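Local structure of xyloglucan-specific endo-beta-1,4-glucanase BoGH9A (Bacteroides ovatus, 6DHT) at residues T242-C254 / H495-E507. The protein hydrolyses internal beta-1,4-glucosidic linkages in the xyloglucan backbone, releasing xyloglucan oligosaccharides. Numbering follows the deposited sequence.
With MG (magnesium ion), chain X; EDO (1,2-ethanediol), chain F.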
loop_
_atom_site.group_PDB
_atom_site.type_symbol
_atom_site.label_atom_id
_atom_site.label_comp_id
_atom_site.label_asym_id
_atom_site.label_seq_id
_atom_site.Cartn_x
_atom_site.Cartn_y
_atom_site.Cartn_z
ATOM N N THR A 242 -18.525 3.646 -13.620
ATOM C CA THR A 242 -19.963 3.576 -13.880
ATOM C C THR A 242 -20.593 4.702 -13.086
ATOM O O THR A 242 -19.978 5.274 -12.199
ATOM C CB THR A 242 -20.505 2.233 -13.415
ATOM O OG1 THR A 242 -20.052 1.971 -12.090
ATOM C CG2 THR A 242 -20.053 1.122 -14.324
ATOM N N PRO A 243 -21.857 5.048 -13.386
ATOM C CA PRO A 243 -22.463 6.111 -12.576
ATOM C C PRO A 243 -22.697 5.721 -11.117
ATOM O O PRO A 243 -22.544 6.550 -10.208
ATOM C CB PRO A 243 -23.809 6.346 -13.285
ATOM C CG PRO A 243 -23.525 5.986 -14.692
ATOM C CD PRO A 243 -22.614 4.787 -14.616
ATOM N N PHE A 244 -23.103 4.473 -10.890
ATOM C CA PHE A 244 -23.295 3.937 -9.553
ATOM C C PHE A 244 -22.370 2.739 -9.317
ATOM O O PHE A 244 -22.008 2.030 -10.244
ATOM C CB PHE A 244 -24.741 3.432 -9.349
ATOM C CG PHE A 244 -25.789 4.512 -9.340
ATOM C CD1 PHE A 244 -26.005 5.277 -8.204
ATOM C CD2 PHE A 244 -26.574 4.736 -10.458
ATOM C CE1 PHE A 244 -26.971 6.274 -8.193
ATOM C CE2 PHE A 244 -27.549 5.727 -10.453
ATOM C CZ PHE A 244 -27.742 6.494 -9.316
ATOM N N PHE A 245 -22.060 2.488 -8.063
ATOM C CA PHE A 245 -21.428 1.226 -7.711
ATOM C C PHE A 245 -22.344 0.090 -8.113
ATOM O O PHE A 245 -23.559 0.178 -7.910
ATOM C CB PHE A 245 -21.161 1.139 -6.210
ATOM C CG PHE A 245 -20.085 2.049 -5.728
ATOM C CD1 PHE A 245 -18.792 1.962 -6.243
ATOM C CD2 PHE A 245 -20.330 2.935 -4.695
ATOM C CE1 PHE A 245 -17.782 2.793 -5.769
ATOM C CE2 PHE A 245 -19.335 3.757 -4.203
ATOM C CZ PHE A 245 -18.036 3.669 -4.736
ATOM N N GLU A 246 -21.776 -0.953 -8.696
ATOM C CA GLU A 246 -22.467 -2.195 -8.976
ATOM C C GLU A 246 -22.816 -2.949 -7.709
ATOM O O GLU A 246 -22.268 -2.709 -6.625
ATOM C CB GLU A 246 -21.584 -3.083 -9.866
ATOM C CG GLU A 246 -21.182 -2.467 -11.185
ATOM C CD GLU A 246 -22.258 -2.496 -12.275
ATOM O OE1 GLU A 246 -23.463 -2.620 -11.944
ATOM O OE2 GLU A 246 -21.891 -2.397 -13.471
ATOM N N GLY A 247 -23.747 -3.890 -7.821
ATOM C CA GLY A 247 -23.993 -4.807 -6.734
ATOM C C GLY A 247 -22.835 -5.778 -6.609
ATOM O O GLY A 247 -21.814 -5.649 -7.324
ATOM N N PHE A 248 -22.985 -6.731 -5.705
ATOM C CA PHE A 248 -21.974 -7.756 -5.461
ATOM C C PHE A 248 -22.126 -8.892 -6.479
ATOM O O PHE A 248 -22.567 -10.003 -6.155
ATOM C CB PHE A 248 -21.966 -8.184 -3.994
ATOM C CG PHE A 248 -21.192 -7.227 -3.120
ATOM C CD1 PHE A 248 -21.523 -5.880 -3.100
ATOM C CD2 PHE A 248 -20.063 -7.637 -2.433
ATOM C CE1 PHE A 248 -20.791 -4.977 -2.355
ATOM C CE2 PHE A 248 -19.316 -6.727 -1.684
ATOM C CZ PHE A 248 -19.687 -5.397 -1.648
ATOM N N VAL A 249 -21.732 -8.575 -7.709
ATOM C CA VAL A 249 -21.858 -9.480 -8.838
ATOM C C VAL A 249 -20.501 -9.675 -9.500
ATOM O O VAL A 249 -19.588 -8.873 -9.293
ATOM C CB VAL A 249 -22.838 -8.929 -9.879
ATOM C CG1 VAL A 249 -24.210 -8.695 -9.232
ATOM C CG2 VAL A 249 -22.360 -7.646 -10.488
ATOM N N LYS A 250 -20.376 -10.727 -10.298
ATOM C CA LYS A 250 -19.135 -10.998 -11.003
ATOM C C LYS A 250 -18.885 -9.946 -12.078
ATOM O O LYS A 250 -19.820 -9.369 -12.624
ATOM C CB LYS A 250 -19.191 -12.369 -11.671
ATOM C CG LYS A 250 -19.339 -13.553 -10.770
ATOM C CD LYS A 250 -19.694 -14.791 -11.621
ATOM C CE LYS A 250 -20.172 -15.968 -10.788
ATOM N NZ LYS A 250 -19.035 -16.767 -10.284
ATOM N N PRO A 251 -17.617 -9.690 -12.414
ATOM C CA PRO A 251 -17.387 -8.702 -13.476
ATOM C C PRO A 251 -18.138 -8.968 -14.797
ATOM O O PRO A 251 -18.653 -8.031 -15.411
ATOM C CB PRO A 251 -15.872 -8.777 -13.685
ATOM C CG PRO A 251 -15.344 -9.142 -12.356
ATOM C CD PRO A 251 -16.361 -10.089 -11.759
ATOM N N VAL A 252 -18.234 -10.225 -15.215
ATOM C CA VAL A 252 -18.916 -10.536 -16.468
ATOM C C VAL A 252 -20.412 -10.232 -16.431
ATOM O O VAL A 252 -21.043 -10.114 -17.483
ATOM C CB VAL A 252 -18.689 -11.996 -16.892
ATOM C CG1 VAL A 252 -17.226 -12.213 -17.243
ATOM C CG2 VAL A 252 -19.139 -12.944 -15.823
ATOM N N ASP A 253 -20.975 -10.093 -15.233
ATOM C CA ASP A 253 -22.398 -9.766 -15.079
ATOM C C ASP A 253 -22.679 -8.263 -14.898
ATOM O O ASP A 253 -23.837 -7.845 -14.726
ATOM C CB ASP A 253 -22.969 -10.587 -13.925
ATOM C CG ASP A 253 -22.845 -12.086 -14.175
ATOM O OD1 ASP A 253 -22.953 -12.496 -15.349
ATOM O OD2 ASP A 253 -22.615 -12.850 -13.226
ATOM N N CYS A 254 -21.630 -7.447 -14.963
ATOM C CA CYS A 254 -21.788 -6.006 -14.835
ATOM C C CYS A 254 -22.295 -5.419 -16.141
ATOM O O CYS A 254 -21.815 -5.779 -17.215
ATOM C CB CYS A 254 -20.456 -5.355 -14.450
ATOM S SG CYS A 254 -19.962 -5.705 -12.762
ATOM N N HIS A 495 -14.037 -12.969 5.008
ATOM C CA HIS A 495 -15.224 -12.311 4.438
ATOM C C HIS A 495 -14.988 -10.862 4.035
ATOM O O HIS A 495 -15.747 -9.980 4.387
ATOM C CB HIS A 495 -16.374 -12.399 5.461
ATOM C CG HIS A 495 -16.728 -13.806 5.804
ATOM N ND1 HIS A 495 -17.408 -14.628 4.928
ATOM C CD2 HIS A 495 -16.416 -14.566 6.875
ATOM C CE1 HIS A 495 -17.530 -15.827 5.471
ATOM N NE2 HIS A 495 -16.958 -15.813 6.661
ATOM N N PRO A 496 -13.903 -10.593 3.300
ATOM C CA PRO A 496 -13.634 -9.198 2.962
ATOM C C PRO A 496 -14.721 -8.529 2.142
ATOM O O PRO A 496 -15.418 -9.176 1.363
ATOM C CB PRO A 496 -12.321 -9.282 2.148
ATOM C CG PRO A 496 -12.356 -10.671 1.582
ATOM C CD PRO A 496 -12.956 -11.515 2.658
ATOM N N HIS A 497 -14.824 -7.219 2.299
ATOM C CA HIS A 497 -15.676 -6.394 1.489
ATOM C C HIS A 497 -14.964 -6.202 0.171
ATOM O O HIS A 497 -14.216 -5.234 -0.025
ATOM C CB HIS A 497 -15.933 -5.065 2.207
ATOM C CG HIS A 497 -16.758 -4.088 1.425
ATOM N ND1 HIS A 497 -16.216 -3.214 0.509
ATOM C CD2 HIS A 497 -18.091 -3.828 1.437
ATOM C CE1 HIS A 497 -17.177 -2.488 -0.036
ATOM N NE2 HIS A 497 -18.327 -2.837 0.523
ATOM N N HIS A 498 -15.191 -7.150 -0.730
ATOM C CA HIS A 498 -14.424 -7.248 -1.976
ATOM C C HIS A 498 -15.337 -7.914 -2.978
ATOM O O HIS A 498 -15.624 -9.105 -2.855
ATOM C CB HIS A 498 -13.196 -8.137 -1.720
ATOM C CG HIS A 498 -12.221 -8.201 -2.852
ATOM N ND1 HIS A 498 -11.398 -9.296 -3.057
ATOM C CD2 HIS A 498 -11.871 -7.291 -3.788
ATOM C CE1 HIS A 498 -10.604 -9.054 -4.087
ATOM N NE2 HIS A 498 -10.874 -7.847 -4.552
ATOM N N ARG A 499 -15.799 -7.167 -3.963
ATOM C CA ARG A 499 -16.763 -7.746 -4.893
ATOM C C ARG A 499 -16.197 -8.965 -5.621
ATOM O O ARG A 499 -16.928 -9.919 -5.873
ATOM C CB ARG A 499 -17.290 -6.721 -5.885
ATOM C CG ARG A 499 -18.322 -5.743 -5.295
ATOM C CD ARG A 499 -18.629 -4.623 -6.262
ATOM N NE ARG A 499 -19.661 -3.705 -5.765
ATOM C CZ ARG A 499 -19.461 -2.792 -4.831
ATOM N NH1 ARG A 499 -18.265 -2.684 -4.248
ATOM N NH2 ARG A 499 -20.442 -1.981 -4.466
ATOM N N LEU A 500 -14.895 -8.990 -5.923
ATOM C CA LEU A 500 -14.358 -10.193 -6.563
ATOM C C LEU A 500 -14.462 -11.441 -5.689
ATOM O O LEU A 500 -14.934 -12.484 -6.140
ATOM C CB LEU A 500 -12.898 -9.999 -6.965
ATOM C CG LEU A 500 -12.607 -9.114 -8.173
ATOM C CD1 LEU A 500 -11.081 -8.986 -8.367
ATOM C CD2 LEU A 500 -13.220 -9.606 -9.454
ATOM N N SER A 501 -14.007 -11.369 -4.448
ATOM C CA SER A 501 -14.068 -12.528 -3.557
ATOM C C SER A 501 -15.514 -12.904 -3.212
ATOM O O SER A 501 -15.821 -14.078 -2.945
ATOM C CB SER A 501 -13.298 -12.294 -2.259
ATOM O OG SER A 501 -11.897 -12.172 -2.517
ATOM N N ALA A 502 -16.392 -11.905 -3.168
ATOM C CA ALA A 502 -17.753 -12.133 -2.678
ATOM C C ALA A 502 -18.622 -12.735 -3.764
ATOM O O ALA A 502 -19.610 -13.415 -3.451
ATOM C CB ALA A 502 -18.366 -10.829 -2.147
ATOM N N SER A 503 -18.298 -12.494 -5.027
ATOM C CA SER A 503 -19.153 -12.939 -6.126
ATOM C C SER A 503 -18.639 -14.157 -6.854
ATOM O O SER A 503 -19.307 -14.664 -7.755
ATOM C CB SER A 503 -19.378 -11.819 -7.127
ATOM O OG SER A 503 -18.164 -11.465 -7.766
ATOM N N ASP A 504 -17.452 -14.630 -6.505
ATOM C CA ASP A 504 -16.978 -15.856 -7.110
ATOM C C ASP A 504 -17.682 -16.954 -6.353
ATOM O O ASP A 504 -18.480 -16.680 -5.465
ATOM C CB ASP A 504 -15.444 -15.976 -7.112
ATOM C CG ASP A 504 -14.822 -16.017 -5.722
ATOM O OD1 ASP A 504 -15.490 -16.331 -4.717
ATOM O OD2 ASP A 504 -13.600 -15.757 -5.640
ATOM N N ASP A 505 -17.408 -18.189 -6.700
ATOM C CA ASP A 505 -18.091 -19.272 -6.029
ATOM C C ASP A 505 -17.050 -20.055 -5.257
ATOM O O ASP A 505 -17.104 -21.267 -5.175
ATOM C CB ASP A 505 -18.856 -20.104 -7.056
ATOM C CG ASP A 505 -19.899 -19.270 -7.811
ATOM O OD1 ASP A 505 -20.769 -18.649 -7.150
ATOM O OD2 ASP A 505 -19.834 -19.212 -9.059
ATOM N N ILE A 506 -16.109 -19.313 -4.671
ATOM C CA ILE A 506 -15.001 -19.880 -3.916
ATOM C C ILE A 506 -15.073 -19.374 -2.482
ATOM O O ILE A 506 -15.184 -18.168 -2.249
ATOM C CB ILE A 506 -13.658 -19.500 -4.560
ATOM C CG1 ILE A 506 -13.618 -20.042 -5.990
ATOM C CG2 ILE A 506 -12.496 -20.044 -3.745
ATOM C CD1 ILE A 506 -12.674 -19.338 -6.874
ATOM N N GLU A 507 -15.081 -20.290 -1.527
ATOM C CA GLU A 507 -15.242 -19.935 -0.124
ATOM C C GLU A 507 -14.074 -19.055 0.348
ATOM O O GLU A 507 -14.279 -17.975 0.894
ATOM C CB GLU A 507 -15.353 -21.196 0.743
ATOM C CG GLU A 507 -15.420 -20.915 2.242
ATOM C CD GLU A 507 -15.636 -22.163 3.083
ATOM O OE1 GLU A 507 -16.034 -23.206 2.527
ATOM O OE2 GLU A 507 -15.399 -22.095 4.307
HETATM MG MG MG X . -15.475 -16.105 -2.648
HETATM C C1 EDO F . -19.335 0.713 -1.785
HETATM O O1 EDO F . -20.308 -0.241 -2.259
HETATM C C2 EDO F . -18.080 0.745 -2.661
HETATM O O2 EDO F . -17.422 -0.520 -2.566
HETATM O O HOH W 1 -13.368 -15.824 -2.940
HETATM O O HOH W 2 -17.506 -16.467 -2.716
HETATM O O HOH W 3 -15.269 -15.749 -0.700
#
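Arg499, in the first turn of the short helix 499-503, reaches across to the loop of Glu246, Gly247 and Phe248. From CB, CG is turned anti to the carbonyl carbon and beside the backbone N (chi1 -76°), which sets it over the middle of the Phe248 ring. Arg499 CG lies 3.6 Å from that centroid and 1° off the normal, a CH-pi contact. Beyond it the chain runs extended, and CD passes Gly247 O. Arg499 NE then donates to Glu246 O at 2.9 Å, from above that carbonyl's plane, and weakly to Gly247 O. NH2 meets Glu246 O as well, nearly in line with C=O, so two nitrogens share one acceptor side-on. Phe248 CE1 lies 3.6 Å from Arg499 CZ, over the guanidinium face. At the tip, NH1 and NH2 each bond one hydroxyl of a 1,2-ethanediol, probably from the crystallisation liquor, whose C2 lies over the centre of one face of the Phe245 ring; NH1 also reaches Gly170 O. With Arg499 replaced by an alanine, Glu246 O would probably lose both donors, and the Phe248 ring, without the carbon over its face, be freer to shift.

Phe248 CZ leads that ring's edge toward the face of His497 in a T-shaped pair, planes at 68°. His497, a predicted active-site residue, hydrogen-bonds through ND1 to Glu548, the predicted proton donor. Further along, Lys250 NZ forms a salt bridge with Asp505 OD2 at 2.8 Å, approaching above the carboxylate plane. Ser501 O, Asp504 OD1 and Ile506 O bind the magnesium ion, completed by three waters. The loop is thus held through Glu246 to Phe248 beside predicted catalytic residues, and through Lys250 beside the magnesium site.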